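PDB 6N6Q: cytochrome P450 (CYP102L1) from Mycobacterium phage Adler, which binds haem and, as a member of the cytochrome P450 family, probably uses it to activate molecular oxygen and oxidise an organic substrate. Local coordinates for residues Q351-D355 and F365-D369; N147-P153 and L463-R468; L248-L252 and I268-I272; K87-V91 and L192-R198. One frame throughout, in Å; residues are numbered along the deposited sequence.

Contact 1: Q351-D355 and F365-D369; sequences QAKQD and FKKND. With CAC (cacodylate ion), chain F.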
loop_
_atom_site.group_PDB
_atom_site.type_symbol
_atom_site.label_atom_id
_atom_site.label_comp_id
_atom_site.label_asym_id
_atom_site.label_seq_id
_atom_site.Cartn_x
_atom_site.Cartn_y
_atom_site.Cartn_z
ATOM N N GLN A 351 18.659 -7.158 -3.795
ATOM C CA GLN A 351 19.932 -7.778 -3.457
ATOM C C GLN A 351 20.450 -8.538 -4.668
ATOM O O GLN A 351 19.677 -8.975 -5.525
ATOM C CB GLN A 351 19.806 -8.721 -2.249
ATOM C CG GLN A 351 18.962 -9.953 -2.507
ATOM C CD GLN A 351 18.727 -10.771 -1.255
ATOM O OE1 GLN A 351 18.851 -10.269 -0.138
ATOM N NE2 GLN A 351 18.387 -12.041 -1.435
ATOM N N ALA A 352 21.772 -8.680 -4.738
ATOM C CA ALA A 352 22.424 -9.282 -5.893
ATOM C C ALA A 352 22.454 -10.799 -5.751
ATOM O O ALA A 352 22.926 -11.326 -4.737
ATOM C CB ALA A 352 23.842 -8.734 -6.054
ATOM N N LYS A 353 21.949 -11.496 -6.771
ATOM C CA LYS A 353 21.978 -12.955 -6.753
ATOM C C LYS A 353 23.382 -13.487 -7.003
ATOM O O LYS A 353 23.714 -14.592 -6.558
ATOM C CB LYS A 353 21.004 -13.512 -7.791
ATOM C CG LYS A 353 19.558 -13.116 -7.550
ATOM C CD LYS A 353 18.677 -13.425 -8.750
ATOM C CE LYS A 353 18.564 -14.919 -8.996
ATOM N NZ LYS A 353 17.723 -15.211 -10.190
ATOM N N GLN A 354 24.209 -12.727 -7.719
ATOM C CA GLN A 354 25.587 -13.097 -8.004
ATOM C C GLN A 354 26.451 -11.851 -7.884
ATOM O O GLN A 354 25.951 -10.741 -7.681
ATOM C CB GLN A 354 25.735 -13.704 -9.407
ATOM C CG GLN A 354 24.634 -14.675 -9.804
ATOM C CD GLN A 354 24.526 -14.852 -11.305
ATOM O OE1 GLN A 354 23.430 -15.016 -11.844
ATOM N NE2 GLN A 354 25.665 -14.822 -11.991
ATOM N N ASP A 355 27.762 -12.037 -8.016
ATOM C CA ASP A 355 28.666 -10.900 -8.144
ATOM C C ASP A 355 28.433 -10.253 -9.501
ATOM O O ASP A 355 28.692 -10.869 -10.540
ATOM C CB ASP A 355 30.118 -11.344 -7.996
ATOM C CG ASP A 355 30.358 -12.147 -6.734
ATOM O OD1 ASP A 355 29.370 -12.598 -6.117
ATOM O OD2 ASP A 355 31.537 -12.322 -6.358
ATOM N N PHE A 365 29.135 -5.236 -7.163
ATOM C CA PHE A 365 28.346 -5.732 -6.042
ATOM C C PHE A 365 28.597 -7.220 -5.870
ATOM O O PHE A 365 28.391 -8.000 -6.805
ATOM C CB PHE A 365 26.853 -5.459 -6.250
ATOM C CG PHE A 365 26.496 -4.002 -6.212
ATOM C CD1 PHE A 365 26.289 -3.357 -5.002
ATOM C CD2 PHE A 365 26.368 -3.274 -7.384
ATOM C CE1 PHE A 365 25.963 -2.015 -4.962
ATOM C CE2 PHE A 365 26.040 -1.932 -7.351
ATOM C CZ PHE A 365 25.837 -1.302 -6.139
ATOM N N LYS A 366 29.050 -7.604 -4.681
ATOM C CA LYS A 366 29.140 -9.008 -4.317
ATOM C C LYS A 366 27.740 -9.567 -4.076
ATOM O O LYS A 366 26.803 -8.832 -3.752
ATOM C CB LYS A 366 30.022 -9.162 -3.071
ATOM C CG LYS A 366 29.991 -10.521 -2.380
ATOM C CD LYS A 366 30.498 -11.637 -3.280
ATOM C CE LYS A 366 30.331 -12.988 -2.604
ATOM N NZ LYS A 366 29.003 -13.099 -1.931
ATOM N N LYS A 367 27.593 -10.876 -4.282
ATOM C CA LYS A 367 26.333 -11.553 -3.999
ATOM C C LYS A 367 25.857 -11.236 -2.586
ATOM O O LYS A 367 26.654 -11.172 -1.645
ATOM C CB LYS A 367 26.501 -13.065 -4.178
ATOM C CG LYS A 367 25.282 -13.885 -3.785
ATOM C CD LYS A 367 25.545 -15.376 -3.925
ATOM C CE LYS A 367 24.369 -16.189 -3.411
ATOM N NZ LYS A 367 24.604 -17.654 -3.531
ATOM N N ASN A 368 24.546 -11.017 -2.456
ATOM C CA ASN A 368 23.842 -10.663 -1.225
ATOM C C ASN A 368 24.093 -9.228 -0.776
ATOM O O ASN A 368 23.668 -8.853 0.324
ATOM C CB ASN A 368 24.166 -11.619 -0.070
ATOM C CG ASN A 368 23.551 -12.990 -0.260
ATOM O OD1 ASN A 368 22.560 -13.145 -0.975
ATOM N ND2 ASN A 368 24.136 -13.995 0.381
ATOM N N ASP A 369 24.770 -8.414 -1.582
ATOM C CA ASP A 369 24.800 -6.983 -1.319
ATOM C C ASP A 369 23.460 -6.375 -1.702
ATOM O O ASP A 369 22.860 -6.749 -2.714
ATOM C CB ASP A 369 25.928 -6.305 -2.096
ATOM C CG ASP A 369 27.302 -6.655 -1.557
ATOM O OD1 ASP A 369 27.400 -7.032 -0.370
ATOM O OD2 ASP A 369 28.283 -6.547 -2.321
HETATM AS AS CAC F . 17.063 -14.383 1.573
HETATM O O1 CAC F . 16.213 -15.880 1.407
HETATM O O2 CAC F . 16.340 -12.861 1.198
HETATM C C1 CAC F . 17.741 -14.306 3.366
HETATM C C2 CAC F . 18.694 -14.549 0.580
#
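A352 is gripped through its backbone by the last two residues of a turn, N368 and D369. A352 N bonds to D369 O (3.0 Å), and A352 O takes a nearly straight bond from N368 N (2.8 Å, 177° at the hydrogen). The short methyl, A352 CB, faces the other segment and rests 3.8 Å from K366 O. K366 to D369 form a type II beta turn, and N368, third in the turn, has the positive phi this type calls for.

D355 holds the far end. With its CG beside the backbone N (chi1 -53°), the carboxylate reaches the turn, and D355 OD1 accepts the amide of K367 at 3.1 Å. The donor comes from above the carboxylate plane, 55° out of it. K366 brings its methylene K366 CD to 3.2 Å from D355 OD1, while its ammonium bends off to K367 O.

K367 runs fully extended beside the opposite backbone: K367 CG lies 3.3 Å from K353 O, and its charged end leads away. At the other end, the Q351 amide is held by E78 at NE2 and N80 at OE1, with a weak, long bond to the cacodylate. The contact lies where strand 347-352 ends and 370-374 begins, neighbours in the large P450 beta sheet, with 77-79 on the other side of 347-352. Apart from A352 CB and its loose approach to F365 CB, most meeting groups are polar or lysine methylenes, so main-chain bonds and one carboxylate shape this surface turn; the K366 ammonium, beyond salt-bridge distance, would be expected to stabilise the charge of D355 somewhat.

Contact 2: N147-P153 and L463-R468; sequences NSWIDIP and LQLRLR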
loop_
_atom_site.group_PDB
_atom_site.type_symbol
_atom_site.label_atom_id
_atom_site.label_comp_id
_atom_site.label_asym_id
_atom_site.label_seq_id
_atom_site.Cartn_x
_atom_site.Cartn_y
_atom_site.Cartn_z
ATOM N N ASN A 147 -21.788 19.710 8.136
ATOM C CA ASN A 147 -20.742 20.656 7.744
ATOM C C ASN A 147 -19.462 20.426 8.549
ATOM O O ASN A 147 -18.901 21.345 9.151
ATOM C CB ASN A 147 -21.238 22.099 7.893
ATOM C CG ASN A 147 -20.516 23.065 6.974
ATOM O OD1 ASN A 147 -19.338 23.368 7.169
ATOM N ND2 ASN A 147 -21.227 23.566 5.972
ATOM N N SER A 148 -19.001 19.181 8.557
ATOM C CA SER A 148 -17.897 18.756 9.406
ATOM C C SER A 148 -16.630 18.556 8.584
ATOM O O SER A 148 -16.681 18.123 7.429
ATOM C CB SER A 148 -18.244 17.459 10.142
ATOM O OG SER A 148 -17.173 17.040 10.970
ATOM N N TRP A 149 -15.492 18.876 9.196
ATOM C CA TRP A 149 -14.199 18.617 8.580
ATOM C C TRP A 149 -13.771 17.185 8.873
ATOM O O TRP A 149 -13.770 16.752 10.029
ATOM C CB TRP A 149 -13.149 19.604 9.087
ATOM C CG TRP A 149 -13.284 20.960 8.476
ATOM C CD1 TRP A 149 -13.878 22.055 9.031
ATOM C CD2 TRP A 149 -12.820 21.367 7.183
ATOM N NE1 TRP A 149 -13.808 23.121 8.166
ATOM C CE2 TRP A 149 -13.164 22.724 7.025
ATOM C CE3 TRP A 149 -12.146 20.716 6.145
ATOM C CZ2 TRP A 149 -12.857 23.441 5.870
ATOM C CZ3 TRP A 149 -11.842 21.430 5.001
ATOM C CH2 TRP A 149 -12.198 22.777 4.872
ATOM N N ILE A 150 -13.412 16.456 7.822
ATOM C CA ILE A 150 -13.132 15.029 7.898
ATOM C C ILE A 150 -11.629 14.816 7.801
ATOM O O ILE A 150 -10.988 15.294 6.858
ATOM C CB ILE A 150 -13.867 14.260 6.787
ATOM C CG1 ILE A 150 -15.378 14.298 7.024
ATOM C CG2 ILE A 150 -13.357 12.834 6.689
ATOM C CD1 ILE A 150 -16.180 13.576 5.966
ATOM N N ASP A 151 -11.069 14.105 8.776
ATOM C CA ASP A 151 -9.684 13.657 8.678
ATOM C C ASP A 151 -9.611 12.537 7.649
ATOM O O ASP A 151 -10.053 11.413 7.909
ATOM C CB ASP A 151 -9.174 13.201 10.041
ATOM C CG ASP A 151 -7.688 12.898 10.035
ATOM O OD1 ASP A 151 -7.303 11.762 10.385
ATOM O OD2 ASP A 151 -6.903 13.795 9.657
ATOM N N ILE A 152 -9.066 12.845 6.476
ATOM C CA ILE A 152 -9.160 11.973 5.305
ATOM C C ILE A 152 -8.310 10.712 5.450
ATOM O O ILE A 152 -8.826 9.614 5.189
ATOM C CB ILE A 152 -8.803 12.745 4.022
ATOM C CG1 ILE A 152 -9.767 13.915 3.828
ATOM C CG2 ILE A 152 -8.844 11.827 2.810
ATOM C CD1 ILE A 152 -11.214 13.491 3.687
ATOM N N PRO A 153 -7.028 10.787 5.841
ATOM C CA PRO A 153 -6.244 9.540 5.939
ATOM C C PRO A 153 -6.814 8.533 6.925
ATOM O O PRO A 153 -6.807 7.328 6.642
ATOM C CB PRO A 153 -4.855 10.035 6.372
ATOM C CG PRO A 153 -4.796 11.438 5.906
ATOM C CD PRO A 153 -6.182 11.967 6.101
ATOM N N LEU A 463 -4.387 16.332 6.633
ATOM C CA LEU A 463 -5.258 16.467 5.471
ATOM C C LEU A 463 -6.713 16.409 5.922
ATOM O O LEU A 463 -7.174 15.378 6.422
ATOM C CB LEU A 463 -4.970 15.376 4.443
ATOM C CG LEU A 463 -5.793 15.457 3.155
ATOM C CD1 LEU A 463 -5.501 16.751 2.413
ATOM C CD2 LEU A 463 -5.522 14.252 2.270
ATOM N N GLN A 464 -7.429 17.518 5.747
ATOM C CA GLN A 464 -8.835 17.616 6.112
ATOM C C GLN A 464 -9.624 18.141 4.923
ATOM O O GLN A 464 -9.247 19.152 4.322
ATOM C CB GLN A 464 -9.037 18.534 7.322
ATOM C CG GLN A 464 -8.602 17.937 8.649
ATOM C CD GLN A 464 -8.835 18.881 9.814
ATOM O OE1 GLN A 464 -8.632 20.090 9.698
ATOM N NE2 GLN A 464 -9.271 18.334 10.943
ATOM N N LEU A 465 -10.711 17.454 4.587
ATOM C CA LEU A 465 -11.622 17.884 3.540
ATOM C C LEU A 465 -13.025 18.030 4.114
ATOM O O LEU A 465 -13.336 17.514 5.190
ATOM C CB LEU A 465 -11.643 16.895 2.365
ATOM C CG LEU A 465 -10.364 16.724 1.544
ATOM C CD1 LEU A 465 -10.577 15.700 0.439
ATOM C CD2 LEU A 465 -9.906 18.055 0.967
ATOM N N ARG A 466 -13.869 18.748 3.381
ATOM C CA ARG A 466 -15.275 18.885 3.724
ATOM C C ARG A 466 -16.112 18.603 2.487
ATOM O O ARG A 466 -15.710 18.911 1.361
ATOM C CB ARG A 466 -15.592 20.277 4.282
ATOM C CG ARG A 466 -16.969 20.385 4.913
ATOM C CD ARG A 466 -17.014 21.501 5.940
ATOM N NE ARG A 466 -16.654 22.791 5.361
ATOM C CZ ARG A 466 -16.508 23.909 6.066
ATOM N NH1 ARG A 466 -16.691 23.894 7.380
ATOM N NH2 ARG A 466 -16.179 25.040 5.457
ATOM N N LEU A 467 -17.278 18.005 2.705
ATOM C CA LEU A 467 -18.118 17.520 1.624
ATOM C C LEU A 467 -19.509 18.127 1.711
ATOM O O LEU A 467 -20.035 18.369 2.802
ATOM C CB LEU A 467 -18.237 15.994 1.662
ATOM C CG LEU A 467 -16.965 15.213 1.981
ATOM C CD1 LEU A 467 -17.332 13.853 2.525
ATOM C CD2 LEU A 467 -16.099 15.077 0.743
ATOM N N ARG A 468 -20.096 18.374 0.544
ATOM C CA ARG A 468 -21.518 18.647 0.409
ATOM C C ARG A 468 -22.103 17.635 -0.564
ATOM O O ARG A 468 -21.469 17.291 -1.566
ATOM C CB ARG A 468 -21.787 20.069 -0.098
ATOM C CG ARG A 468 -21.053 21.177 0.639
ATOM C CD ARG A 468 -21.346 21.181 2.133
ATOM N NE ARG A 468 -21.104 22.496 2.723
ATOM C CZ ARG A 468 -19.898 23.005 2.961
ATOM N NH1 ARG A 468 -18.806 22.315 2.661
ATOM N NH2 ARG A 468 -19.784 24.213 3.498
#
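W149 and R466 lie against each other, the indole on one side of the guanidinium and N147 OD1 on the other. Ring and guanidinium planes are 32° apart, with W149 NE1 3.1 Å from R466 NH1, a face contact between two donors. Further down the same arginine, R466 CB sits squarely over the six-membered ring, 4.0 Å from its centroid, a CH-pi contact. R466 manages both because its CG points opposite the backbone N (chi1 -168°) and the chain bends at chi3. The positive charge is met by E443, which forms salt bridges to R466 and R468, and R445 adds a cation-pi partner to the indole.

The main chains pair antiparallel. I150 and L465 form a hydrogen-bonded pair, with I150 N to L465 O at 2.8 Å and the return bond from L465 N to I150 O at 3.1 Å. D151 and Q464 follow as a non-hydrogen-bonded pair, and then I152 N reaches L463 O at 3.2 Å. This is the small three-stranded sheet known in P450s as beta 3: strand 464-469 lies in the middle, flanked by 150-151 and 440-444. D151 is the N-cap of helix 152-169, so the last of these bonds comes from the first turn of a helix.

Apolar contacts gather on the face of I150 and L465. I150 CD1 meets L467 CD1 at 3.6 Å, the two side chains crossing at about a right angle, with W140 of helix 119-145 against both. I152 packs on L465 (I152 CG1 to L465 CG, 3.7 Å), and L291 of the long helix 265-296 touches both of those residues.

Contact 3: L248-L252 and I268-I272; sequences LDIML and IGNQI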
loop_
_atom_site.group_PDB
_atom_site.type_symbol
_atom_site.label_atom_id
_atom_site.label_comp_id
_atom_site.label_asym_id
_atom_site.label_seq_id
_atom_site.Cartn_x
_atom_site.Cartn_y
_atom_site.Cartn_z
ATOM N N LEU A 248 -9.435 -16.635 2.575
ATOM C CA LEU A 248 -9.304 -17.558 3.696
ATOM C C LEU A 248 -9.658 -18.982 3.283
ATOM O O LEU A 248 -9.021 -19.941 3.732
ATOM C CB LEU A 248 -10.183 -17.092 4.858
ATOM C CG LEU A 248 -10.240 -17.976 6.106
ATOM C CD1 LEU A 248 -8.839 -18.296 6.604
ATOM C CD2 LEU A 248 -11.049 -17.290 7.193
ATOM N N ASP A 249 -10.668 -19.137 2.421
ATOM C CA ASP A 249 -11.057 -20.469 1.969
ATOM C C ASP A 249 -9.928 -21.148 1.206
ATOM O O ASP A 249 -9.640 -22.328 1.429
ATOM C CB ASP A 249 -12.310 -20.387 1.100
ATOM C CG ASP A 249 -13.567 -20.128 1.904
ATOM O OD1 ASP A 249 -13.679 -20.663 3.028
ATOM O OD2 ASP A 249 -14.448 -19.391 1.412
ATOM N N ILE A 250 -9.273 -20.416 0.302
ATOM C CA ILE A 250 -8.199 -21.010 -0.489
ATOM C C ILE A 250 -7.021 -21.390 0.400
ATOM O O ILE A 250 -6.361 -22.411 0.171
ATOM C CB ILE A 250 -7.782 -20.055 -1.622
ATOM C CG1 ILE A 250 -8.953 -19.835 -2.582
ATOM C CG2 ILE A 250 -6.583 -20.607 -2.380
ATOM C CD1 ILE A 250 -8.616 -18.960 -3.775
ATOM N N MET A 251 -6.741 -20.588 1.433
ATOM C CA MET A 251 -5.655 -20.931 2.345
ATOM C C MET A 251 -5.972 -22.185 3.151
ATOM O O MET A 251 -5.055 -22.904 3.565
ATOM C CB MET A 251 -5.350 -19.757 3.278
ATOM C CG MET A 251 -4.552 -18.642 2.613
ATOM S SD MET A 251 -4.023 -17.345 3.753
ATOM C CE MET A 251 -5.603 -16.732 4.331
ATOM N N LEU A 252 -7.255 -22.465 3.379
ATOM C CA LEU A 252 -7.672 -23.669 4.082
ATOM C C LEU A 252 -7.953 -24.838 3.146
ATOM O O LEU A 252 -8.210 -25.946 3.629
ATOM C CB LEU A 252 -8.922 -23.385 4.922
ATOM C CG LEU A 252 -8.767 -22.445 6.117
ATOM C CD1 LEU A 252 -10.129 -22.007 6.630
ATOM C CD2 LEU A 252 -7.972 -23.118 7.226
ATOM N N ILE A 268 -1.060 -19.143 8.046
ATOM C CA ILE A 268 -2.330 -18.559 7.616
ATOM C C ILE A 268 -2.631 -17.305 8.425
ATOM O O ILE A 268 -3.031 -16.270 7.878
ATOM C CB ILE A 268 -3.466 -19.592 7.732
ATOM C CG1 ILE A 268 -3.241 -20.749 6.757
ATOM C CG2 ILE A 268 -4.815 -18.937 7.470
ATOM C CD1 ILE A 268 -4.301 -21.825 6.838
ATOM N N GLY A 269 -2.435 -17.379 9.744
ATOM C CA GLY A 269 -2.587 -16.197 10.573
ATOM C C GLY A 269 -1.633 -15.083 10.195
ATOM O O GLY A 269 -1.950 -13.903 10.368
ATOM N N ASN A 270 -0.456 -15.435 9.669
ATOM C CA ASN A 270 0.485 -14.416 9.216
ATOM C C ASN A 270 0.006 -13.751 7.933
ATOM O O ASN A 270 0.169 -12.539 7.760
ATOM C CB ASN A 270 1.872 -15.026 9.019
ATOM C CG ASN A 270 2.559 -15.351 10.330
ATOM O OD1 ASN A 270 2.191 -14.828 11.381
ATOM N ND2 ASN A 270 3.568 -16.212 10.273
ATOM N N GLN A 271 -0.586 -14.527 7.021
ATOM C CA GLN A 271 -1.081 -13.944 5.778
ATOM C C GLN A 271 -2.230 -12.979 6.042
ATOM O O GLN A 271 -2.307 -11.915 5.417
ATOM C CB GLN A 271 -1.517 -15.046 4.812
ATOM C CG GLN A 271 -0.482 -16.135 4.565
ATOM C CD GLN A 271 0.776 -15.628 3.884
ATOM O OE1 GLN A 271 0.829 -14.495 3.402
ATOM N NE2 GLN A 271 1.801 -16.471 3.843
ATOM N N ILE A 272 -3.128 -13.334 6.963
ATOM C CA ILE A 272 -4.216 -12.431 7.333
ATOM C C ILE A 272 -3.652 -11.122 7.873
ATOM O O ILE A 272 -4.077 -10.031 7.475
ATOM C CB ILE A 272 -5.150 -13.106 8.353
ATOM C CG1 ILE A 272 -5.889 -14.280 7.705
ATOM C CG2 ILE A 272 -6.130 -12.095 8.932
ATOM C CD1 ILE A 272 -6.710 -15.097 8.681
#
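M251 reaches across to I268, Q271 and I272 from a helix running almost antiparallel to theirs; the short axes are 11.0 Å apart at 159°. Starting at the base, M251 CB lies 4.2 Å from I268 CG1, the two side chains sliding past one another in opposite directions. The chain then extends to the sulfur, which settles on the aliphatic root of the glutamine, M251 SD to Q271 CB 3.6 Å. A bend at the last torsion (chi3 -61°) turns the terminal methyl in between I268 and I272, with M251 CE 3.9 Å from I268 CG2 and 4.2 Å from I272 CG1.

I268 answers with its longer branch, whose I268 CD1 rests 3.5 Å from M251 O and also touches L252 CD2. L248 flanks the pair through CD1. Q271 turns its amide elsewhere, to N267 and to the backbone of M96, and offers this contact only methylenes.

Van der Waals packing carries the whole interface, and L113 and L263 extend it round M251. In P450 terms, helix 247-253 corresponds to the H-helix and 265-296 to the long I-helix passing the haem: this is the short helix seated on the start of the long one.

Contact 4: K87-V91 and L192-R198; sequences KLRSV and LQYANRR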
loop_
_atom_site.group_PDB
_atom_site.type_symbol
_atom_site.label_atom_id
_atom_site.label_comp_id
_atom_site.label_asym_id
_atom_site.label_seq_id
_atom_site.Cartn_x
_atom_site.Cartn_y
_atom_site.Cartn_z
ATOM N N LYS A 87 12.153 -5.818 10.593
ATOM C CA LYS A 87 11.567 -5.475 11.882
ATOM C C LYS A 87 10.081 -5.805 11.925
ATOM O O LYS A 87 9.531 -6.040 13.007
ATOM C CB LYS A 87 11.809 -3.997 12.185
ATOM C CG LYS A 87 13.284 -3.649 12.333
ATOM C CD LYS A 87 13.608 -2.288 11.731
ATOM C CE LYS A 87 12.983 -1.157 12.526
ATOM N NZ LYS A 87 13.515 -1.109 13.914
ATOM N N LEU A 88 9.420 -5.839 10.769
ATOM C CA LEU A 88 8.015 -6.214 10.710
ATOM C C LEU A 88 7.795 -7.713 10.864
ATOM O O LEU A 88 6.643 -8.140 11.005
ATOM C CB LEU A 88 7.394 -5.735 9.397
ATOM C CG LEU A 88 7.163 -4.228 9.278
ATOM C CD1 LEU A 88 6.494 -3.897 7.955
ATOM C CD2 LEU A 88 6.331 -3.723 10.447
ATOM N N ARG A 89 8.860 -8.519 10.841
ATOM C CA ARG A 89 8.712 -9.950 11.074
ATOM C C ARG A 89 8.237 -10.250 12.489
ATOM O O ARG A 89 7.683 -11.327 12.732
ATOM C CB ARG A 89 10.032 -10.672 10.799
ATOM C CG ARG A 89 10.486 -10.599 9.348
ATOM C CD ARG A 89 11.818 -11.301 9.151
ATOM N NE ARG A 89 11.754 -12.712 9.517
ATOM C CZ ARG A 89 11.482 -13.694 8.663
ATOM N NH1 ARG A 89 11.250 -13.422 7.387
ATOM N NH2 ARG A 89 11.447 -14.951 9.085
ATOM N N SER A 90 8.437 -9.321 13.427
ATOM C CA SER A 90 7.894 -9.489 14.769
ATOM C C SER A 90 6.373 -9.453 14.777
ATOM O O SER A 90 5.757 -9.931 15.736
ATOM C CB SER A 90 8.448 -8.411 15.702
ATOM O OG SER A 90 9.847 -8.555 15.872
ATOM N N VAL A 91 5.757 -8.901 13.735
ATOM C CA VAL A 91 4.303 -8.829 13.613
ATOM C C VAL A 91 3.786 -9.830 12.583
ATOM O O VAL A 91 2.946 -10.674 12.894
ATOM C CB VAL A 91 3.845 -7.392 13.274
ATOM C CG1 VAL A 91 2.339 -7.343 13.081
ATOM C CG2 VAL A 91 4.288 -6.423 14.358
ATOM N N LEU A 192 2.839 -2.716 15.698
ATOM C CA LEU A 192 3.663 -2.148 14.635
ATOM C C LEU A 192 4.635 -1.114 15.186
ATOM O O LEU A 192 5.794 -1.054 14.759
ATOM C CB LEU A 192 2.775 -1.524 13.558
ATOM C CG LEU A 192 1.951 -2.465 12.677
ATOM C CD1 LEU A 192 0.913 -1.679 11.892
ATOM C CD2 LEU A 192 2.851 -3.252 11.736
ATOM N N GLN A 193 4.179 -0.285 16.130
ATOM C CA GLN A 193 5.067 0.690 16.755
ATOM C C GLN A 193 6.180 -0.000 17.531
ATOM O O GLN A 193 7.342 0.419 17.473
ATOM C CB GLN A 193 4.274 1.608 17.684
ATOM C CG GLN A 193 3.216 2.447 17.002
ATOM C CD GLN A 193 2.465 3.324 17.983
ATOM O OE1 GLN A 193 2.644 3.208 19.197
ATOM N NE2 GLN A 193 1.624 4.209 17.464
ATOM N N TYR A 194 5.839 -1.058 18.267
ATOM C CA TYR A 194 6.829 -1.792 19.042
ATOM C C TYR A 194 7.840 -2.504 18.155
ATOM O O TYR A 194 8.952 -2.792 18.610
ATOM C CB TYR A 194 6.122 -2.797 19.955
ATOM C CG TYR A 194 7.022 -3.474 20.962
ATOM C CD1 TYR A 194 7.337 -2.856 22.165
ATOM C CD2 TYR A 194 7.541 -4.738 20.720
ATOM C CE1 TYR A 194 8.152 -3.473 23.093
ATOM C CE2 TYR A 194 8.356 -5.363 21.641
ATOM C CZ TYR A 194 8.659 -4.726 22.826
ATOM O OH TYR A 194 9.472 -5.345 23.746
ATOM N N ALA A 195 7.483 -2.786 16.899
ATOM C CA ALA A 195 8.399 -3.480 16.001
ATOM C C ALA A 195 9.433 -2.530 15.407
ATOM O O ALA A 195 10.605 -2.896 15.267
ATOM C CB ALA A 195 7.613 -4.175 14.889
ATOM N N ASN A 196 9.021 -1.309 15.058
ATOM C CA ASN A 196 9.930 -0.362 14.426
ATOM C C ASN A 196 10.942 0.218 15.406
ATOM O O ASN A 196 11.926 0.824 14.965
ATOM C CB ASN A 196 9.134 0.766 13.762
ATOM C CG ASN A 196 10.001 1.669 12.898
ATOM O OD1 ASN A 196 10.604 2.625 13.387
ATOM N ND2 ASN A 196 10.061 1.370 11.606
ATOM N N ARG A 197 10.724 0.046 16.712
ATOM C CA ARG A 197 11.627 0.545 17.743
ATOM C C ARG A 197 13.080 0.276 17.386
ATOM O O ARG A 197 13.471 -0.869 17.143
ATOM C CB ARG A 197 11.308 -0.114 19.084
ATOM C CG ARG A 197 9.996 0.274 19.726
ATOM C CD ARG A 197 9.921 -0.406 21.077
ATOM N NE ARG A 197 10.461 -1.760 20.981
ATOM C CZ ARG A 197 11.129 -2.373 21.951
ATOM N NH1 ARG A 197 11.351 -1.756 23.103
ATOM N NH2 ARG A 197 11.583 -3.605 21.762
ATOM N N ARG A 198 13.883 1.334 17.356
ATOM C CA ARG A 198 15.276 1.177 16.981
ATOM C C ARG A 198 16.085 0.621 18.150
ATOM O O ARG A 198 15.719 0.768 19.320
ATOM C CB ARG A 198 15.861 2.505 16.501
ATOM C CG ARG A 198 17.091 2.361 15.609
ATOM C CD ARG A 198 16.901 1.275 14.551
ATOM N NE ARG A 198 17.335 -0.040 15.019
ATOM C CZ ARG A 198 17.145 -1.178 14.362
ATOM N NH1 ARG A 198 16.533 -1.177 13.186
ATOM N NH2 ARG A 198 17.567 -2.319 14.889
#
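K87 to V91 and L192 to A195 run past each other in opposite senses, the CA atoms of K87 and A195 5.6 Å apart and those of V91 and L192 6.8 Å apart. A195 makes this closeness possible: its small methyl comes up against the other backbone, with A195 CB 3.3 Å from K87 O, and V91 CG2 packs against the same methyl at 4.0 Å. L88 and L192 cross obliquely and meet at their branch ends, L88 CD2 to L192 CD2 at 3.7 Å.

K87 is the polar anchor. Bends at three successive torsions fold its chain over the end of the opposing helix, bringing K87 NZ within 2.7 Å of N196 O. The ammonium arrives from above that carbonyl, 67° out of its plane, rather than on a lone pair. It also lies over one face of the R198 guanidinium, K87 NZ to R198 NH1 3.1 Å, two like charges brought together. D56, in a salt bridge to R198, probably offsets some of that repulsion. R197 turns back on its own segment: R197 NE bonds to Y194 O, its guanidinium lying over the tyrosine ring, and E206 takes its charge.

Around the contact, Y194 stacks on H217 of helix 212-237, while T98 touches L88 from the loop side. The two segments belong to the region between P450 helices B and C and to the end of helix F (183-196), whose partner helix G is 212-237. In P450s generally these elements border the substrate channel, and here the side chain of L88 lies about 9 Å from the haem.

Contacts 3 and 4 are neighbours on the helical side of the protein, with centres about 22 Å apart and nearest atoms about 4 Å apart. Contacts 1 and 2 lie on opposite sides of the chain's centre, about 48 Å apart between centres, each at a different beta sheet. Along the sequence, contact 2 joins residues near 150 to the C-terminal strand 464-469, enclosing contacts 3 and 1 in turn; contact 4 interlocks with it, since 87-91 precedes 147-153 and 192-198 follows. Helix 265-296 connects contacts 2 and 3: it carries half of contact 3 and, further on, supports contact 2. The haem sits among them, nearest to contacts 3 and 4.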